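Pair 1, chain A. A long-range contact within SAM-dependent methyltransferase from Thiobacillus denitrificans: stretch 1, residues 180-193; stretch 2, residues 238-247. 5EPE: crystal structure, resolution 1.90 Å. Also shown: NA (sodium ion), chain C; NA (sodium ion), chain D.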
# COMPACT_ATOMS: atom_id res chain seq x y z
N ASP A 180 24.71 2.98 30.26
CA ASP A 180 24.91 3.84 29.11
C ASP A 180 25.61 3.00 28.02
O ASP A 180 26.60 2.30 28.33
CB ASP A 180 25.83 5.00 29.44
CG ASP A 180 25.17 6.05 30.38
OD1 ASP A 180 23.94 6.32 30.28
OD2 ASP A 180 25.95 6.68 31.13
N VAL A 181 25.14 3.12 26.78
CA VAL A 181 25.88 2.65 25.65
C VAL A 181 26.89 3.72 25.31
O VAL A 181 26.51 4.85 24.91
CB VAL A 181 24.98 2.34 24.42
CG1 VAL A 181 25.81 1.96 23.20
CG2 VAL A 181 23.95 1.25 24.77
N VAL A 182 28.17 3.39 25.43
CA VAL A 182 29.22 4.38 25.20
C VAL A 182 29.98 4.24 23.91
O VAL A 182 30.80 5.11 23.60
CB VAL A 182 30.21 4.43 26.39
CG1 VAL A 182 29.47 4.87 27.64
CG2 VAL A 182 30.90 3.10 26.60
N GLU A 183 29.79 3.12 23.21
CA GLU A 183 30.38 2.91 21.90
C GLU A 183 29.70 1.73 21.26
O GLU A 183 29.09 0.90 21.93
CB GLU A 183 31.90 2.73 21.97
CG GLU A 183 32.71 3.95 21.45
CD GLU A 183 32.72 4.11 19.92
OE1 GLU A 183 33.49 4.96 19.37
OE2 GLU A 183 31.99 3.35 19.23
N MSE A 184 29.86 1.63 19.94
CA MSE A 184 29.38 0.45 19.22
C MSE A 184 30.02 0.35 17.87
O MSE A 184 30.28 1.38 17.21
CB MSE A 184 27.84 0.33 19.08
CG MSE A 184 27.32 1.45 18.26
SE MSE A 184 25.32 1.46 18.09
CE MSE A 184 25.21 2.67 16.57
N VAL A 185 30.24 -0.91 17.47
CA VAL A 185 30.75 -1.22 16.13
C VAL A 185 29.85 -2.34 15.61
O VAL A 185 29.75 -3.40 16.20
CB VAL A 185 32.25 -1.66 16.14
CG1 VAL A 185 32.77 -2.03 14.74
CG2 VAL A 185 33.13 -0.54 16.70
N LEU A 186 29.18 -2.07 14.49
CA LEU A 186 28.20 -2.98 13.97
C LEU A 186 28.71 -3.74 12.76
O LEU A 186 29.49 -3.20 11.99
CB LEU A 186 26.91 -2.19 13.63
CG LEU A 186 26.29 -1.37 14.78
CD1 LEU A 186 24.89 -0.87 14.39
CD2 LEU A 186 26.23 -2.04 16.08
N ALA A 187 28.25 -4.98 12.58
CA ALA A 187 28.43 -5.67 11.32
C ALA A 187 27.75 -4.91 10.20
O ALA A 187 26.79 -4.18 10.42
CB ALA A 187 27.87 -7.09 11.38
N ASP A 188 28.26 -5.08 9.00
CA ASP A 188 27.55 -4.72 7.79
C ASP A 188 27.38 -6.00 6.98
O ASP A 188 27.82 -7.07 7.42
CB ASP A 188 28.26 -3.66 7.03
CG ASP A 188 29.64 -4.08 6.50
OD1 ASP A 188 30.19 -5.19 6.70
OD2 ASP A 188 30.28 -3.17 5.93
N GLN A 189 26.74 -5.90 5.82
CA GLN A 189 26.50 -7.11 5.04
C GLN A 189 27.79 -7.81 4.60
O GLN A 189 27.81 -9.04 4.57
CB GLN A 189 25.59 -6.85 3.88
CG GLN A 189 24.20 -6.46 4.35
CD GLN A 189 23.30 -5.99 3.21
OE1 GLN A 189 23.71 -5.16 2.35
NE2 GLN A 189 22.11 -6.58 3.11
N ASP A 190 28.84 -7.05 4.32
CA ASP A 190 30.13 -7.60 3.95
C ASP A 190 30.78 -8.40 5.05
O ASP A 190 31.38 -9.44 4.81
CB ASP A 190 31.08 -6.53 3.44
CG ASP A 190 30.60 -5.94 2.09
OD1 ASP A 190 30.06 -6.63 1.17
OD2 ASP A 190 30.76 -4.70 1.95
N SER A 191 30.60 -7.97 6.30
CA SER A 191 31.15 -8.72 7.41
C SER A 191 30.36 -9.99 7.69
O SER A 191 30.96 -11.02 8.03
CB SER A 191 31.45 -7.81 8.62
OG SER A 191 30.33 -7.38 9.22
N TRP A 192 29.05 -9.95 7.50
CA TRP A 192 28.25 -11.15 7.54
C TRP A 192 28.70 -12.14 6.46
O TRP A 192 28.76 -13.34 6.72
CB TRP A 192 26.76 -10.84 7.35
CG TRP A 192 25.97 -10.61 8.63
CD1 TRP A 192 25.49 -9.45 9.09
CD2 TRP A 192 25.59 -11.61 9.56
NE1 TRP A 192 24.84 -9.63 10.29
CE2 TRP A 192 24.88 -10.97 10.59
CE3 TRP A 192 25.78 -12.99 9.63
CZ2 TRP A 192 24.34 -11.66 11.65
CZ3 TRP A 192 25.26 -13.67 10.68
CH2 TRP A 192 24.58 -13.01 11.70
N ASP A 193 28.97 -11.64 5.27
CA ASP A 193 29.44 -12.51 4.16
C ASP A 193 30.70 -13.24 4.55
O ASP A 193 30.83 -14.45 4.28
CB ASP A 193 29.74 -11.72 2.88
CG ASP A 193 28.51 -11.21 2.18
OD1 ASP A 193 27.35 -11.56 2.52
OD2 ASP A 193 28.64 -10.29 1.32
N LEU A 238 19.15 -9.75 9.42
CA LEU A 238 19.80 -9.94 10.70
C LEU A 238 20.95 -8.96 10.89
O LEU A 238 21.90 -8.95 10.09
CB LEU A 238 20.25 -11.38 10.94
CG LEU A 238 20.55 -11.79 12.43
CD1 LEU A 238 19.36 -11.61 13.40
CD2 LEU A 238 21.02 -13.27 12.51
N GLY A 239 20.85 -8.15 11.92
CA GLY A 239 21.96 -7.27 12.32
C GLY A 239 22.81 -7.96 13.41
O GLY A 239 22.37 -8.89 14.08
N TRP A 240 24.00 -7.41 13.63
CA TRP A 240 24.90 -7.87 14.69
C TRP A 240 25.85 -6.72 15.03
O TRP A 240 26.19 -5.85 14.19
CB TRP A 240 25.64 -9.15 14.29
CG TRP A 240 26.28 -9.87 15.41
CD1 TRP A 240 25.75 -10.89 16.17
CD2 TRP A 240 27.62 -9.68 15.88
NE1 TRP A 240 26.63 -11.26 17.14
CE2 TRP A 240 27.81 -10.57 16.95
CE3 TRP A 240 28.68 -8.83 15.50
CZ2 TRP A 240 29.04 -10.66 17.65
CZ3 TRP A 240 29.88 -8.87 16.18
CH2 TRP A 240 30.06 -9.78 17.25
N GLY A 241 26.23 -6.66 16.30
CA GLY A 241 27.27 -5.73 16.70
C GLY A 241 27.81 -5.94 18.05
O GLY A 241 27.32 -6.77 18.82
N VAL A 242 28.89 -5.20 18.32
CA VAL A 242 29.46 -5.12 19.66
C VAL A 242 29.15 -3.76 20.29
O VAL A 242 29.45 -2.72 19.72
CB VAL A 242 30.96 -5.43 19.70
CG1 VAL A 242 31.45 -5.44 21.12
CG2 VAL A 242 31.26 -6.74 19.04
N PHE A 243 28.54 -3.83 21.46
CA PHE A 243 28.07 -2.70 22.22
C PHE A 243 28.89 -2.58 23.50
O PHE A 243 29.05 -3.55 24.25
CB PHE A 243 26.59 -2.91 22.53
CG PHE A 243 25.76 -3.09 21.29
CD1 PHE A 243 25.59 -4.34 20.75
CD2 PHE A 243 25.15 -1.99 20.68
CE1 PHE A 243 24.83 -4.49 19.58
CE2 PHE A 243 24.33 -2.16 19.58
CZ PHE A 243 24.21 -3.40 19.00
N ALA A 244 29.39 -1.37 23.74
CA ALA A 244 30.19 -1.05 24.91
C ALA A 244 29.33 -0.34 25.91
O ALA A 244 28.65 0.63 25.59
CB ALA A 244 31.39 -0.16 24.50
N LEU A 245 29.35 -0.85 27.14
CA LEU A 245 28.40 -0.46 28.21
C LEU A 245 29.17 0.02 29.45
O LEU A 245 30.20 -0.57 29.83
CB LEU A 245 27.54 -1.64 28.63
CG LEU A 245 26.87 -2.41 27.48
CD1 LEU A 245 26.07 -3.55 28.07
CD2 LEU A 245 25.94 -1.50 26.70
N MSE A 246 28.65 1.07 30.08
CA MSE A 246 29.09 1.46 31.42
C MSE A 246 27.89 1.72 32.30
O MSE A 246 26.99 2.50 31.93
CB MSE A 246 29.95 2.71 31.37
CG MSE A 246 31.21 2.54 30.56
SE MSE A 246 32.30 4.20 30.40
CE MSE A 246 32.51 4.43 32.33
N ALA A 247 27.87 1.11 33.47
CA ALA A 247 26.75 1.23 34.41
C ALA A 247 26.57 2.68 34.80
O ALA A 247 27.55 3.34 35.06
CB ALA A 247 27.00 0.40 35.66
NA NA C . 30.32 -2.66 3.31
NA NA D . 30.06 -0.54 5.79
O HOH W 1 24.35 -5.15 11.31
O HOH W 2 28.10 0.40 6.52
O HOH W 3 28.83 -0.84 3.75
O HOH W 4 32.44 -0.19 6.73
O HOH W 5 31.71 -0.92 4.13
O HOH W 6 32.74 -3.49 3.67

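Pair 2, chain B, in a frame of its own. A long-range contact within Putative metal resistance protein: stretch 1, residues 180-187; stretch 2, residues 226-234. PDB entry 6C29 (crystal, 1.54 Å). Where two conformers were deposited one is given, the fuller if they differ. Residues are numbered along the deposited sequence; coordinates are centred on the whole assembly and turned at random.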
# COMPACT_ATOMS: atom_id res chain seq x y z
N GLN B 180 -6.31 -2.98 19.94
CA GLN B 180 -6.77 -3.79 18.83
C GLN B 180 -5.79 -3.72 17.69
O GLN B 180 -6.11 -3.17 16.64
CB GLN B 180 -8.16 -3.33 18.35
CG GLN B 180 -9.27 -3.52 19.37
CD GLN B 180 -10.63 -3.19 18.80
OE1 GLN B 180 -11.40 -2.45 19.41
NE2 GLN B 180 -10.95 -3.77 17.65
N PRO B 181 -4.59 -4.25 17.86
CA PRO B 181 -3.57 -4.11 16.83
C PRO B 181 -3.81 -4.96 15.62
O PRO B 181 -4.44 -6.01 15.67
CB PRO B 181 -2.31 -4.55 17.54
CG PRO B 181 -2.78 -5.48 18.61
CD PRO B 181 -4.08 -4.89 19.08
N ASN B 182 -3.27 -4.48 14.50
CA ASN B 182 -3.17 -5.25 13.29
C ASN B 182 -1.77 -5.08 12.76
O ASN B 182 -1.10 -4.09 13.05
CB ASN B 182 -4.20 -4.81 12.23
CG ASN B 182 -5.57 -5.29 12.55
OD1 ASN B 182 -5.87 -6.46 12.40
ND2 ASN B 182 -6.41 -4.38 13.01
N ILE B 183 -1.34 -6.05 11.96
CA ILE B 183 -0.05 -6.00 11.29
C ILE B 183 -0.19 -6.49 9.85
O ILE B 183 -0.93 -7.44 9.55
CB ILE B 183 1.01 -6.80 12.05
CG1 ILE B 183 2.41 -6.51 11.49
CG2 ILE B 183 0.71 -8.26 12.00
CD1 ILE B 183 3.54 -6.98 12.43
N TYR B 184 0.53 -5.81 8.97
CA TYR B 184 0.53 -6.05 7.54
C TYR B 184 1.97 -6.13 7.10
O TYR B 184 2.71 -5.17 7.23
CB TYR B 184 -0.20 -4.93 6.82
CG TYR B 184 -1.55 -4.67 7.43
CD1 TYR B 184 -2.62 -5.48 7.13
CD2 TYR B 184 -1.74 -3.64 8.31
CE1 TYR B 184 -3.86 -5.29 7.72
CE2 TYR B 184 -2.97 -3.40 8.90
CZ TYR B 184 -4.04 -4.23 8.60
OH TYR B 184 -5.29 -4.01 9.16
N LEU B 185 2.39 -7.28 6.59
CA LEU B 185 3.81 -7.51 6.31
C LEU B 185 4.14 -7.57 4.83
O LEU B 185 3.35 -8.05 4.03
CB LEU B 185 4.28 -8.81 6.98
CG LEU B 185 4.25 -8.80 8.50
CD1 LEU B 185 3.12 -9.62 9.05
CD2 LEU B 185 5.52 -9.29 9.02
N ASP B 186 5.35 -7.09 4.48
CA ASP B 186 5.94 -7.21 3.16
C ASP B 186 6.90 -8.40 3.14
O ASP B 186 7.98 -8.33 3.74
CB ASP B 186 6.72 -5.94 2.80
CG ASP B 186 5.84 -4.69 2.84
OD1 ASP B 186 5.05 -4.51 1.91
OD2 ASP B 186 5.98 -3.89 3.77
N PRO B 187 6.56 -9.49 2.43
CA PRO B 187 7.49 -10.63 2.41
C PRO B 187 8.69 -10.37 1.52
O PRO B 187 8.61 -9.61 0.54
CB PRO B 187 6.64 -11.78 1.86
CG PRO B 187 5.53 -11.13 1.09
CD PRO B 187 5.33 -9.74 1.66
N ALA B 226 14.96 -8.19 4.68
CA ALA B 226 14.25 -7.02 5.16
C ALA B 226 13.00 -7.41 5.94
O ALA B 226 12.25 -8.31 5.52
CB ALA B 226 13.88 -6.11 4.01
N LEU B 227 12.82 -6.77 7.08
CA LEU B 227 11.60 -6.86 7.87
C LEU B 227 10.89 -5.52 7.73
O LEU B 227 11.25 -4.52 8.34
CB LEU B 227 11.91 -7.17 9.34
CG LEU B 227 10.69 -7.22 10.27
CD1 LEU B 227 9.67 -8.27 9.84
CD2 LEU B 227 11.13 -7.47 11.67
N SER B 228 9.84 -5.54 6.94
CA SER B 228 9.05 -4.34 6.63
C SER B 228 7.61 -4.68 6.90
O SER B 228 7.09 -5.73 6.44
CB SER B 228 9.24 -3.94 5.16
OG SER B 228 8.34 -2.91 4.77
N PHE B 229 6.93 -3.82 7.67
CA PHE B 229 5.54 -4.04 7.99
C PHE B 229 4.92 -2.74 8.46
O PHE B 229 5.62 -1.79 8.81
CB PHE B 229 5.37 -5.17 9.02
CG PHE B 229 6.01 -4.91 10.35
CD1 PHE B 229 5.34 -4.26 11.36
CD2 PHE B 229 7.27 -5.40 10.60
CE1 PHE B 229 5.93 -4.06 12.60
CE2 PHE B 229 7.87 -5.22 11.85
CZ PHE B 229 7.20 -4.56 12.84
N VAL B 230 3.61 -2.73 8.44
CA VAL B 230 2.80 -1.70 9.03
C VAL B 230 2.08 -2.30 10.23
O VAL B 230 1.49 -3.36 10.14
CB VAL B 230 1.81 -1.14 8.01
CG1 VAL B 230 0.77 -0.22 8.69
CG2 VAL B 230 2.58 -0.45 6.87
N VAL B 231 2.15 -1.63 11.38
CA VAL B 231 1.37 -2.00 12.54
C VAL B 231 0.46 -0.84 12.87
O VAL B 231 0.85 0.33 12.77
CB VAL B 231 2.30 -2.37 13.73
CG1 VAL B 231 3.33 -1.26 14.04
CG2 VAL B 231 1.50 -2.71 14.96
N THR B 232 -0.79 -1.16 13.21
CA THR B 232 -1.79 -0.16 13.52
C THR B 232 -2.41 -0.45 14.87
O THR B 232 -2.49 -1.61 15.29
CB THR B 232 -2.90 -0.12 12.47
OG1 THR B 232 -3.65 -1.33 12.50
CG2 THR B 232 -2.32 0.10 11.06
N ASP B 233 -2.86 0.60 15.55
CA ASP B 233 -3.68 0.50 16.75
C ASP B 233 -4.23 1.90 17.03
O ASP B 233 -3.53 2.88 16.77
CB ASP B 233 -2.89 -0.04 17.94
CG ASP B 233 -3.77 -0.59 19.02
OD1 ASP B 233 -4.98 -0.79 18.80
OD2 ASP B 233 -3.23 -0.85 20.10
N ASP B 234 -5.46 1.97 17.53
CA ASP B 234 -6.06 3.24 17.98
C ASP B 234 -6.01 4.31 16.90
O ASP B 234 -5.80 5.48 17.18
CB ASP B 234 -5.35 3.72 19.24
CG ASP B 234 -5.57 2.77 20.42
OD1 ASP B 234 -6.69 2.24 20.55
OD2 ASP B 234 -4.61 2.48 21.15
O HOH W 7 -5.61 -1.62 14.31
O HOH W 8 -5.49 -1.57 10.50
O HOH W 9 9.44 -8.69 5.80

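Both pairs join two neighbouring antiparallel strands. The strand axes approach to 4.7 Å in pair 1 and 4.6 Å in pair 2, their directions differing by 156° and 159°, and the central backbones superpose to 0.6 Å. Val185(A) and Val242(A), matched by Tyr184(B) and Val230(B), form a hydrogen-bonded pair in each sheet: Val185(A) N to Val242(A) O is 3.0 Å and Val242(A) N to Val185(A) O 2.9 Å, while Tyr184(B) N to Val230(B) O and Val230(B) N to Tyr184(B) O are both 2.9 Å. The match extends to Ala187(A) and Asp186(B): Ala187(A) N donates to Trp240(A) O (2.8 Å) and Asp186(B) N to Ser228(B) O (3.0 Å).

The side chains diverge sharply at Gly241(A), which matches Phe229(B). Opposite each lies a leucine, Leu186(A) or Leu185(B). In pair 1 the leucine fills the space above the glycine: Leu186(A) CD2 lies 3.9 Å from Gly241(A) CA, and a CB there would come within 2.4 Å of that methyl. Leu186(A) CD2 also reaches Phe243(A) CZ at 3.8 Å. In pair 2 the leucine has a different rotamer and leaves room for a side chain, Leu185(B) CG packing 3.8 Å from Phe229(B) CB.

The aromatic ring on this face thus comes from different positions. Phe243(A) packs against Met184(A), a selenomethionine, with Met184(A) CB 3.9 Å from Phe243(A) CD2. The matching pair is Ile183(B) and Val231(B), but Ile183(B) instead extends CD1 over one face of the Phe229(B) ring, 3.4 Å from Phe229(B) CD1. Each chain offers an apolar surface to a nearby ring: Met184(A) through its CB, Ile183(B) through its terminal methyl CD1.

On the other face, Val185(A) matches Tyr184(B), whose longer side chain lays a ring edge near Thr232(B), with Tyr184(B) CE2 4.2 Å from Thr232(B) CG2. Its hydroxyl remains hydrated: one water lies 2.8 Å from Tyr184(B) OH and 2.7 Å from Thr232(B) OG1. Thr232(B) can therefore serve both packing and water, whereas the matching Ala244(A) is purely apolar, its CB 3.9 Å from Val182(A) CG2.

The same contrast appears where Ala187(A) matches Asp186(B) and Trp240(A) matches Ser228(B). Ala187(A) CB meets Trp240(A) CB at 4.2 Å, and Trp192(A), from the following helix, adds its ring, with Trp192(A) CZ2 3.9 Å from Trp240(A) CB. At the matched positions pair 2 uses polarity: Ser228(B) OG donates to Asp186(B) OD2 at 2.7 Å, a short link that suits a partly exposed site.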